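Local atomic coordinates of beta-glucuronidase (uncultured Clostridium sp., PDB entry 6U7J), a protein that hydrolyses beta-D-glucuronides and, as a gut microbial enzyme, probably frees estrogens from their glucuronide conjugates. Residues V14-R19 with Q273-L278; D91-L96 with D127-A132; K195-D200 with K219-E224; K225-Y230 with I269-D274. All coordinates share one frame; numbering follows the deposited sequence.

Contact 1: V14-R19 with Q273-L278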
# COMPACT_ATOMS: atom_id res chain seq x y z
N VAL B 14 -41.03 -6.96 19.10
CA VAL B 14 -41.38 -8.03 18.18
C VAL B 14 -42.58 -7.63 17.32
O VAL B 14 -43.35 -6.73 17.67
CB VAL B 14 -41.68 -9.35 18.92
CG1 VAL B 14 -40.52 -9.72 19.85
CG2 VAL B 14 -42.99 -9.22 19.70
N ASP B 15 -42.72 -8.31 16.19
CA ASP B 15 -43.91 -8.25 15.35
C ASP B 15 -44.67 -9.57 15.44
O ASP B 15 -44.08 -10.63 15.24
CB ASP B 15 -43.56 -8.01 13.88
CG ASP B 15 -43.15 -6.58 13.60
OD1 ASP B 15 -42.01 -6.39 13.11
OD2 ASP B 15 -43.94 -5.65 13.86
N ASN B 16 -45.97 -9.49 15.71
CA ASN B 16 -46.83 -10.67 15.63
C ASN B 16 -48.27 -10.23 15.34
O ASN B 16 -48.49 -9.17 14.76
CB ASN B 16 -46.74 -11.52 16.91
CG ASN B 16 -46.98 -10.71 18.18
OD1 ASN B 16 -47.91 -9.90 18.25
ND2 ASN B 16 -46.16 -10.94 19.20
N GLU B 17 -49.26 -11.03 15.74
CA GLU B 17 -50.66 -10.63 15.52
C GLU B 17 -51.09 -9.48 16.42
O GLU B 17 -52.10 -8.83 16.13
CB GLU B 17 -51.59 -11.83 15.73
CG GLU B 17 -51.93 -12.07 17.18
CD GLU B 17 -50.86 -12.85 17.92
OE1 GLU B 17 -49.74 -13.02 17.37
OE2 GLU B 17 -51.16 -13.29 19.07
N ALA B 18 -50.34 -9.22 17.50
CA ALA B 18 -50.71 -8.29 18.55
C ALA B 18 -49.84 -7.04 18.61
O ALA B 18 -50.34 -5.97 18.92
CB ALA B 18 -50.63 -8.98 19.92
N ARG B 19 -48.54 -7.17 18.35
CA ARG B 19 -47.60 -6.05 18.43
C ARG B 19 -47.01 -5.77 17.06
O ARG B 19 -46.89 -6.68 16.22
CB ARG B 19 -46.47 -6.34 19.43
CG ARG B 19 -46.90 -6.72 20.84
CD ARG B 19 -45.69 -7.07 21.70
NE ARG B 19 -46.03 -7.27 23.11
CZ ARG B 19 -45.20 -6.97 24.12
NH1 ARG B 19 -44.00 -6.45 23.87
NH2 ARG B 19 -45.57 -7.19 25.37
N GLN B 273 -55.08 -9.77 25.09
CA GLN B 273 -54.86 -9.52 23.68
C GLN B 273 -53.38 -9.57 23.30
O GLN B 273 -53.07 -9.64 22.10
CB GLN B 273 -55.44 -8.16 23.28
CG GLN B 273 -56.97 -8.09 23.35
CD GLN B 273 -57.63 -9.02 22.34
OE1 GLN B 273 -57.60 -8.77 21.13
NE2 GLN B 273 -58.21 -10.12 22.83
N ASP B 274 -52.47 -9.58 24.27
CA ASP B 274 -51.04 -9.51 24.02
C ASP B 274 -50.46 -10.88 23.66
O ASP B 274 -51.05 -11.93 23.90
CB ASP B 274 -50.30 -8.96 25.25
CG ASP B 274 -48.90 -8.46 24.91
OD1 ASP B 274 -48.60 -8.40 23.69
OD2 ASP B 274 -48.12 -8.13 25.83
N HIS B 275 -49.25 -10.85 23.09
CA HIS B 275 -48.52 -12.05 22.71
C HIS B 275 -47.03 -11.69 22.66
O HIS B 275 -46.67 -10.61 22.18
CB HIS B 275 -49.02 -12.58 21.35
CG HIS B 275 -48.31 -13.81 20.87
ND1 HIS B 275 -48.30 -14.18 19.54
CD2 HIS B 275 -47.61 -14.77 21.53
CE1 HIS B 275 -47.61 -15.31 19.40
NE2 HIS B 275 -47.18 -15.68 20.59
N TYR B 276 -46.19 -12.57 23.20
CA TYR B 276 -44.74 -12.38 23.15
C TYR B 276 -44.05 -13.74 23.11
O TYR B 276 -44.41 -14.64 23.87
CB TYR B 276 -44.21 -11.60 24.36
CG TYR B 276 -42.81 -11.05 24.11
CD1 TYR B 276 -41.68 -11.84 24.31
CD2 TYR B 276 -42.62 -9.75 23.62
CE1 TYR B 276 -40.39 -11.36 24.06
CE2 TYR B 276 -41.33 -9.25 23.36
CZ TYR B 276 -40.23 -10.06 23.59
OH TYR B 276 -38.96 -9.59 23.35
N THR B 277 -43.04 -13.86 22.24
CA THR B 277 -42.29 -15.09 22.04
C THR B 277 -40.80 -14.83 22.23
O THR B 277 -40.16 -14.16 21.40
CB THR B 277 -42.55 -15.66 20.64
OG1 THR B 277 -43.96 -15.81 20.46
CG2 THR B 277 -41.85 -17.01 20.47
N LEU B 278 -40.24 -15.37 23.31
CA LEU B 278 -38.84 -15.16 23.68
C LEU B 278 -38.02 -16.40 23.37
O LEU B 278 -38.29 -17.46 23.96
CB LEU B 278 -38.73 -14.81 25.16
CG LEU B 278 -37.32 -14.63 25.70
CD1 LEU B 278 -36.74 -13.27 25.27
CD2 LEU B 278 -37.30 -14.76 27.20
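The loop ahead of strand 20-32 folds into an Asx turn and docks on strand 274-280, an outermost strand of the four-stranded sheet in the immunoglobulin-like domain of this family 2 glycosidase. Asn16 OD1 accepts from Ala18 N (2.6 Å), which closes the Asx turn, and from Arg19 N (2.8 Å), which extends it to an Asx motif. The amide's other end reaches the strand: Asn16 ND2 donates to His275 O at 3.0 Å, coming from above that carbonyl's plane. Beyond it, Arg19 runs extended from CG to NE and grips Asp274 side-on. Arg19 NE meets Asp274 OD1 at 2.9 Å and Arg19 NH2 meets Asp274 OD2 at 2.8 Å, both on syn lone pairs. The two flat groups are only 6° from coplanar. Tyr276 CD2 lies 3.6 Å over one face of the Arg19 guanidinium, near its rim, while Val14 CG1 touches Tyr276 CE2 at 3.6 Å. The Glu17 chain bends at chi2 so that Glu17 OE1 receives His275 ND1 in the ring plane, at 2.9 Å and nearly straight (169°). His275 NE2 bonds Asp268, and Asp274 OD2 and Arg19 NH2 also bond the backbone of Ile198. With a carboxylate at each nitrogen, the imidazole may well be biased toward the protonated, cationic form.

Contact 2: D91-L96 with D127-A132; sequences DQRLVL and DVTEMA
Thr129 OG1 accepts from Leu94 N at 2.9 Å and almost straight (170°), and donates in turn to Asp127 OD1 at 2.5 Å. With chi1 at -47°, the hydroxyl lies anti to the carbonyl carbon, so this side-chain oxygen does for Leu94 N what a backbone carbonyl does further along a strand. Asp127 OD1 also accepts from Thr129 N (3.0 Å), which closes an Asx turn. Next to it, Val128 N donates to Leu94 O at 2.8 Å. The other carboxylate oxygen, Asp127 OD2, receives a weak, bent bond from Arg93 NE at 3.3 Å within a salt bridge. Arg93 is better held elsewhere: NH1 bonds Thr193 OG1, Val95 CG2 sits over the centre of one guanidinium face, and the group makes a cation-pi contact with Tyr197. On the other side of the strand, Leu94 CB meets Val128 CG2 (3.8 Å), and Leu96 CB comes to 4.3 Å from Val128 CG1; Leu190 lies against both Leu96 and Val128. Val95 and Asp127 form a non-hydrogen-bonded antiparallel pair. An Asx turn thus ends strand 124-127 where it leaves strand 93-98, in the family 2 sugar-binding domain, a jelly-roll-type beta fold.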
# COMPACT_ATOMS: atom_id res chain seq x y z
N ASP B 91 -56.03 2.83 19.47
CA ASP B 91 -56.15 2.53 20.89
C ASP B 91 -55.00 1.68 21.43
O ASP B 91 -55.17 0.99 22.44
CB ASP B 91 -57.49 1.83 21.16
CG ASP B 91 -58.66 2.76 21.00
OD1 ASP B 91 -58.68 3.82 21.67
OD2 ASP B 91 -59.56 2.46 20.19
N GLN B 92 -53.84 1.71 20.78
CA GLN B 92 -52.75 0.88 21.24
C GLN B 92 -51.81 1.66 22.16
O GLN B 92 -51.81 2.90 22.18
CB GLN B 92 -51.98 0.30 20.05
CG GLN B 92 -52.85 -0.42 19.03
CD GLN B 92 -53.80 -1.42 19.67
OE1 GLN B 92 -55.02 -1.28 19.59
NE2 GLN B 92 -53.24 -2.44 20.30
N ARG B 93 -51.05 0.93 22.95
CA ARG B 93 -49.90 1.52 23.63
C ARG B 93 -48.83 1.85 22.58
O ARG B 93 -48.53 1.03 21.71
CB ARG B 93 -49.35 0.55 24.68
CG ARG B 93 -48.25 1.13 25.55
CD ARG B 93 -47.92 0.18 26.69
NE ARG B 93 -46.54 0.31 27.14
CZ ARG B 93 -45.56 -0.53 26.82
NH1 ARG B 93 -45.80 -1.57 26.03
NH2 ARG B 93 -44.33 -0.34 27.29
N LEU B 94 -48.29 3.06 22.65
CA LEU B 94 -47.29 3.54 21.69
C LEU B 94 -45.98 3.80 22.43
O LEU B 94 -45.96 4.55 23.41
CB LEU B 94 -47.75 4.83 21.00
CG LEU B 94 -49.11 4.82 20.30
CD1 LEU B 94 -49.29 6.12 19.52
CD2 LEU B 94 -49.32 3.63 19.40
N VAL B 95 -44.90 3.20 21.94
CA VAL B 95 -43.59 3.26 22.60
C VAL B 95 -42.52 3.66 21.58
O VAL B 95 -42.42 3.06 20.50
CB VAL B 95 -43.22 1.92 23.27
CG1 VAL B 95 -41.88 2.04 23.99
CG2 VAL B 95 -44.32 1.48 24.24
N LEU B 96 -41.71 4.65 21.94
CA LEU B 96 -40.58 5.09 21.12
C LEU B 96 -39.30 4.50 21.69
O LEU B 96 -38.90 4.83 22.81
CB LEU B 96 -40.50 6.61 21.12
CG LEU B 96 -39.59 7.22 20.08
CD1 LEU B 96 -40.13 6.88 18.68
CD2 LEU B 96 -39.52 8.74 20.30
N ASP B 127 -42.88 5.93 26.57
CA ASP B 127 -44.28 5.68 26.25
C ASP B 127 -44.87 6.99 25.73
O ASP B 127 -44.93 7.97 26.47
CB ASP B 127 -45.02 5.19 27.50
CG ASP B 127 -46.46 4.74 27.21
OD1 ASP B 127 -47.24 5.52 26.64
OD2 ASP B 127 -46.81 3.60 27.56
N VAL B 128 -45.28 7.02 24.47
CA VAL B 128 -45.86 8.23 23.89
C VAL B 128 -47.35 8.07 23.60
O VAL B 128 -47.90 8.80 22.78
CB VAL B 128 -45.11 8.65 22.61
CG1 VAL B 128 -43.66 8.96 22.92
CG2 VAL B 128 -45.24 7.57 21.55
N THR B 129 -48.00 7.10 24.25
CA THR B 129 -49.40 6.80 23.97
C THR B 129 -50.29 8.04 24.05
O THR B 129 -51.15 8.25 23.20
CB THR B 129 -49.92 5.74 24.94
OG1 THR B 129 -48.98 4.67 25.02
CG2 THR B 129 -51.27 5.22 24.47
N GLU B 130 -50.09 8.87 25.07
CA GLU B 130 -50.97 10.01 25.27
C GLU B 130 -50.41 11.30 24.68
O GLU B 130 -51.02 12.36 24.84
CB GLU B 130 -51.27 10.20 26.76
CG GLU B 130 -52.03 9.02 27.43
CD GLU B 130 -53.32 8.59 26.69
OE1 GLU B 130 -54.04 9.45 26.12
OE2 GLU B 130 -53.61 7.37 26.69
N MET B 131 -49.27 11.25 23.99
CA MET B 131 -48.65 12.47 23.52
C MET B 131 -48.51 12.57 22.01
O MET B 131 -48.42 13.68 21.49
CB MET B 131 -47.27 12.64 24.15
CG MET B 131 -47.22 12.17 25.58
SD MET B 131 -45.60 12.55 26.25
CE MET B 131 -45.09 10.95 26.85
N ALA B 132 -48.46 11.45 21.30
CA ALA B 132 -48.30 11.50 19.86
C ALA B 132 -49.65 11.72 19.20
O ALA B 132 -50.67 11.18 19.65
CB ALA B 132 -47.64 10.22 19.34

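Contact 3: K195-D200 with K219-E224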
# COMPACT_ATOMS: atom_id res chain seq x y z
N LYS B 195 -52.89 -2.35 25.56
CA LYS B 195 -52.71 -1.58 26.79
C LYS B 195 -52.49 -2.47 28.01
O LYS B 195 -51.91 -2.01 29.00
CB LYS B 195 -53.90 -0.65 27.02
CG LYS B 195 -54.13 0.31 25.87
CD LYS B 195 -54.38 1.73 26.36
CE LYS B 195 -54.31 2.72 25.19
NZ LYS B 195 -55.03 4.00 25.46
N GLU B 196 -52.92 -3.72 27.97
CA GLU B 196 -52.56 -4.70 28.99
C GLU B 196 -51.58 -5.67 28.35
O GLU B 196 -51.94 -6.34 27.38
CB GLU B 196 -53.79 -5.42 29.55
CG GLU B 196 -54.93 -4.48 29.96
CD GLU B 196 -55.99 -5.18 30.83
OE1 GLU B 196 -56.52 -4.53 31.76
OE2 GLU B 196 -56.29 -6.38 30.57
N TYR B 197 -50.37 -5.75 28.89
CA TYR B 197 -49.27 -6.29 28.11
C TYR B 197 -48.17 -6.86 28.99
O TYR B 197 -48.03 -6.53 30.17
CB TYR B 197 -48.68 -5.20 27.21
CG TYR B 197 -47.92 -4.17 28.00
CD1 TYR B 197 -48.59 -3.09 28.58
CD2 TYR B 197 -46.54 -4.26 28.17
CE1 TYR B 197 -47.91 -2.14 29.30
CE2 TYR B 197 -45.85 -3.31 28.90
CZ TYR B 197 -46.53 -2.25 29.46
OH TYR B 197 -45.86 -1.30 30.19
N ILE B 198 -47.34 -7.68 28.35
CA ILE B 198 -46.20 -8.31 29.01
C ILE B 198 -45.05 -7.30 29.08
O ILE B 198 -44.59 -6.80 28.04
CB ILE B 198 -45.78 -9.59 28.27
CG1 ILE B 198 -46.95 -10.58 28.26
CG2 ILE B 198 -44.54 -10.20 28.90
CD1 ILE B 198 -46.97 -11.49 27.04
N GLU B 199 -44.58 -7.01 30.30
CA GLU B 199 -43.52 -6.04 30.56
C GLU B 199 -42.13 -6.67 30.60
O GLU B 199 -41.19 -6.13 30.01
CB GLU B 199 -43.77 -5.33 31.89
CG GLU B 199 -45.16 -4.71 32.05
CD GLU B 199 -45.34 -4.00 33.39
OE1 GLU B 199 -44.80 -4.49 34.41
OE2 GLU B 199 -46.01 -2.95 33.44
N ASP B 200 -41.96 -7.79 31.31
CA ASP B 200 -40.64 -8.35 31.55
C ASP B 200 -40.72 -9.87 31.65
O ASP B 200 -41.70 -10.41 32.16
CB ASP B 200 -40.02 -7.76 32.82
CG ASP B 200 -38.52 -7.97 32.89
OD1 ASP B 200 -37.97 -8.64 31.99
OD2 ASP B 200 -37.89 -7.45 33.84
N LYS B 219 -43.86 -10.68 33.93
CA LYS B 219 -44.35 -9.48 34.57
C LYS B 219 -45.25 -8.77 33.58
O LYS B 219 -44.87 -8.55 32.43
CB LYS B 219 -43.19 -8.58 35.01
CG LYS B 219 -43.54 -7.30 35.73
CD LYS B 219 -42.23 -6.61 36.21
CE LYS B 219 -42.24 -5.07 36.09
NZ LYS B 219 -41.40 -4.38 37.13
N THR B 220 -46.48 -8.47 34.00
CA THR B 220 -47.43 -7.70 33.23
C THR B 220 -47.88 -6.49 34.04
O THR B 220 -47.58 -6.37 35.23
CB THR B 220 -48.66 -8.53 32.84
OG1 THR B 220 -49.57 -8.59 33.95
CG2 THR B 220 -48.27 -9.94 32.43
N ASN B 221 -48.61 -5.59 33.38
CA ASN B 221 -49.23 -4.46 34.05
C ASN B 221 -50.66 -4.77 34.51
O ASN B 221 -51.43 -3.84 34.74
CB ASN B 221 -49.21 -3.22 33.15
CG ASN B 221 -50.11 -3.35 31.93
OD1 ASN B 221 -50.30 -4.45 31.41
ND2 ASN B 221 -50.66 -2.23 31.47
N ALA B 222 -51.02 -6.06 34.64
CA ALA B 222 -52.32 -6.52 35.18
C ALA B 222 -52.12 -7.94 35.73
O ALA B 222 -52.52 -8.94 35.14
CB ALA B 222 -53.43 -6.46 34.13
N GLU B 223 -51.49 -8.02 36.92
CA GLU B 223 -51.02 -9.27 37.50
C GLU B 223 -52.12 -10.22 37.99
O GLU B 223 -51.93 -10.92 38.99
CB GLU B 223 -50.09 -8.98 38.69
CG GLU B 223 -49.03 -7.92 38.45
CD GLU B 223 -47.66 -8.32 39.02
OE1 GLU B 223 -46.64 -7.91 38.43
OE2 GLU B 223 -47.62 -9.04 40.05
N GLU B 224 -53.26 -10.25 37.32
CA GLU B 224 -54.39 -11.06 37.78
C GLU B 224 -55.22 -11.66 36.66
O GLU B 224 -55.92 -12.65 36.90
CB GLU B 224 -55.32 -10.25 38.69
CG GLU B 224 -55.83 -8.93 38.09
CD GLU B 224 -54.74 -7.88 37.95
OE1 GLU B 224 -54.89 -6.97 37.10
OE2 GLU B 224 -53.73 -7.96 38.68
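The segments run antiparallel, with Ile198 and Thr220 as a non-hydrogen-bonded pair and Asp200 and Lys219 as a hydrogen-bonded one, and the register slips by one residue between them. Lys219 O takes up the slip by accepting twice, from Glu199 N at 2.6 Å and from Asp200 N at 3.2 Å, while Lys219 N donates back to Asp200 O. Glu199 and Asp200 therefore both face Lys219, a classic beta bulge. Ahead of the bulge, Asn221 continues the pairing with its side chain. Its CG sits in the crowded position between backbone N and carbonyl carbon (chi1 68°), which turns the amide along the facing chain: Asn221 OD1 accepts from Tyr197 N at 2.8 Å, and Asn221 ND2 donates to Lys195 O at 2.8 Å. The Tyr197 side chain crosses that of Asn221 at about a right angle, ring and amide planes 47° apart, with Tyr197 CE1 3.5 Å from Asn221 ND2. These are the open ends of the hairpin of strands 198-208 and 211-220, which belongs to the three-stranded sheet of the immunoglobulin-like domain. Glu199, extended beyond CG, lies over the opposite strand. Glu199 OE1 rests 3.1 Å from Lys219 CE and Glu199 OE2 3.2 Å from Asn221 CB, whereas Lys219 NZ stays 4.4 Å from Glu199 OE1, beyond a salt bridge. Asp200 and Lys219 touch through their CB atoms; the Asp200 carboxylate turns to Gln401 and Lys404. Thr220 OG1 accepts from Ala222 N in an ST turn that bends the chain away after the strand, and Glu196 forms a salt bridge with Lys225.

Contact 4: K225-Y230 with I269-D274. Unlike the reference sequence in segment 225-230: Phe226 (reference Ser).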
# COMPACT_ATOMS: atom_id res chain seq x y z
N LYS B 225 -55.18 -11.10 35.46
CA LYS B 225 -55.80 -11.79 34.34
C LYS B 225 -55.02 -13.07 34.04
O LYS B 225 -53.90 -13.28 34.52
CB LYS B 225 -55.86 -10.87 33.12
CG LYS B 225 -56.37 -9.47 33.45
CD LYS B 225 -57.88 -9.44 33.65
CE LYS B 225 -58.40 -8.00 33.69
NZ LYS B 225 -58.39 -7.33 32.35
N PHE B 226 -55.65 -13.94 33.27
CA PHE B 226 -55.13 -15.28 33.06
C PHE B 226 -54.05 -15.25 31.99
O PHE B 226 -54.12 -14.46 31.04
CB PHE B 226 -56.26 -16.24 32.67
CG PHE B 226 -57.37 -16.32 33.71
CD1 PHE B 226 -57.63 -17.51 34.38
CD2 PHE B 226 -58.15 -15.21 34.01
CE1 PHE B 226 -58.65 -17.59 35.33
CE2 PHE B 226 -59.16 -15.28 34.96
CZ PHE B 226 -59.41 -16.47 35.62
N ILE B 227 -53.04 -16.11 32.15
CA ILE B 227 -51.91 -16.19 31.23
C ILE B 227 -51.72 -17.64 30.79
O ILE B 227 -51.97 -18.57 31.56
CB ILE B 227 -50.61 -15.64 31.87
CG1 ILE B 227 -49.62 -15.20 30.78
CG2 ILE B 227 -49.99 -16.67 32.81
CD1 ILE B 227 -48.50 -14.32 31.31
N LYS B 228 -51.32 -17.81 29.54
CA LYS B 228 -50.97 -19.11 28.97
C LYS B 228 -49.51 -19.06 28.51
O LYS B 228 -49.10 -18.10 27.84
CB LYS B 228 -51.89 -19.48 27.80
CG LYS B 228 -51.90 -20.98 27.43
CD LYS B 228 -52.59 -21.84 28.51
CE LYS B 228 -53.26 -23.11 27.93
NZ LYS B 228 -52.36 -24.31 27.84
N VAL B 229 -48.74 -20.08 28.88
CA VAL B 229 -47.31 -20.12 28.63
C VAL B 229 -46.97 -21.46 28.01
O VAL B 229 -47.17 -22.51 28.63
CB VAL B 229 -46.49 -19.92 29.92
CG1 VAL B 229 -45.01 -20.16 29.66
CG2 VAL B 229 -46.72 -18.54 30.48
N TYR B 230 -46.45 -21.44 26.78
CA TYR B 230 -45.97 -22.63 26.11
C TYR B 230 -44.45 -22.58 25.99
O TYR B 230 -43.86 -21.50 25.83
CB TYR B 230 -46.57 -22.79 24.71
CG TYR B 230 -48.08 -22.76 24.61
CD1 TYR B 230 -48.74 -21.63 24.15
CD2 TYR B 230 -48.85 -23.88 24.92
CE1 TYR B 230 -50.11 -21.60 24.03
CE2 TYR B 230 -50.22 -23.86 24.80
CZ TYR B 230 -50.85 -22.71 24.35
OH TYR B 230 -52.23 -22.68 24.22
N ILE B 269 -45.92 -16.81 24.90
CA ILE B 269 -46.76 -16.29 25.97
C ILE B 269 -47.97 -15.58 25.38
O ILE B 269 -47.82 -14.72 24.50
CB ILE B 269 -45.97 -15.33 26.88
CG1 ILE B 269 -44.68 -15.98 27.35
CG2 ILE B 269 -46.82 -14.85 28.04
CD1 ILE B 269 -43.73 -15.03 28.07
N TYR B 270 -49.16 -15.91 25.88
CA TYR B 270 -50.40 -15.24 25.52
C TYR B 270 -51.03 -14.64 26.77
O TYR B 270 -51.24 -15.34 27.76
CB TYR B 270 -51.37 -16.21 24.84
CG TYR B 270 -50.90 -16.70 23.48
CD1 TYR B 270 -50.02 -17.76 23.36
CD2 TYR B 270 -51.36 -16.09 22.32
CE1 TYR B 270 -49.59 -18.20 22.11
CE2 TYR B 270 -50.96 -16.52 21.08
CZ TYR B 270 -50.07 -17.58 20.98
OH TYR B 270 -49.68 -18.00 19.73
N PHE B 271 -51.33 -13.34 26.71
CA PHE B 271 -51.83 -12.60 27.87
C PHE B 271 -52.88 -11.63 27.35
O PHE B 271 -52.55 -10.57 26.80
CB PHE B 271 -50.69 -11.88 28.60
CG PHE B 271 -51.14 -11.02 29.75
CD1 PHE B 271 -51.55 -11.60 30.95
CD2 PHE B 271 -51.14 -9.64 29.65
CE1 PHE B 271 -51.96 -10.80 32.03
CE2 PHE B 271 -51.54 -8.83 30.71
CZ PHE B 271 -51.96 -9.42 31.90
N GLY B 272 -54.15 -12.00 27.52
CA GLY B 272 -55.24 -11.15 27.06
C GLY B 272 -55.23 -11.00 25.55
O GLY B 272 -55.37 -11.96 24.80
N GLN B 273 -55.08 -9.77 25.09
CA GLN B 273 -54.86 -9.52 23.68
C GLN B 273 -53.38 -9.57 23.30
O GLN B 273 -53.07 -9.64 22.10
CB GLN B 273 -55.44 -8.16 23.28
CG GLN B 273 -56.97 -8.09 23.35
CD GLN B 273 -57.63 -9.02 22.34
OE1 GLN B 273 -57.60 -8.77 21.13
NE2 GLN B 273 -58.21 -10.12 22.83
N ASP B 274 -52.47 -9.58 24.27
CA ASP B 274 -51.04 -9.51 24.02
C ASP B 274 -50.46 -10.88 23.66
O ASP B 274 -51.05 -11.93 23.90
CB ASP B 274 -50.30 -8.96 25.25
CG ASP B 274 -48.90 -8.46 24.91
OD1 ASP B 274 -48.60 -8.40 23.69
OD2 ASP B 274 -48.12 -8.13 25.83
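Ile227 reaches across to strand 265-271 one atom at a time. Ile227 CB stands 4.2 Å from Tyr270 O. Ile227 CG1, anti to the backbone N, comes to 3.4 Å from the same Tyr270 O and to 4.1 Å from Phe271 CD1. The tip, Ile227 CD1, rests on Ile269 CG2 at 3.7 Å. The backbones are held by a straight pair of bonds lying in the carbonyl planes: Lys228 N donates to Tyr270 O (3.0 Å, 176°) and Tyr270 N to Lys228 O (2.9 Å, 175°). Val229 follows Ile227 on the same face, Val229 CG2 lying 4.4 Å from Ile269 CG2. The opposite face carries Lys228 and Tyr270; here Tyr270 CD1 lies at the edge of the Tyr230 ring, 3.9 Å from Tyr230 CE1. Lys228 NZ itself pairs with Glu241. Beyond Phe271 a type II' turn through Gly272, whose phi is positive, and Gln273 reverses the chain, closed by backbone bonds in both directions between Phe271 and Asp274. Ile269, Phe271 and Val229 also meet strand 211-220, and the first two meet Ile198. An apolar face of one sheet turned toward a second sheet is typical of the immunoglobulin-like beta-sandwich in family 2 glycosidases.

Contact 1 opens first, at residues 14-19, and closes last, so its span of more than 250 residues encloses contacts 2 and 3. Contact 2 closes a loop within the sugar-binding domain before 195-200 begins contact 3, the closure of the hairpin of strands 198-208 and 211-220 in the immunoglobulin-like domain. Contact 4 opens directly afterwards at 225-230 and ends on the same chain stretch as contact 1, sharing Gln273 and Asp274. Contacts 2, 3 and 4 follow in series and none cross. Contacts 3 and 4 lie in the two facing sheets of the immunoglobulin-like domain, centres about 9 Å apart, and contact 1 ties the N-terminal loop to them.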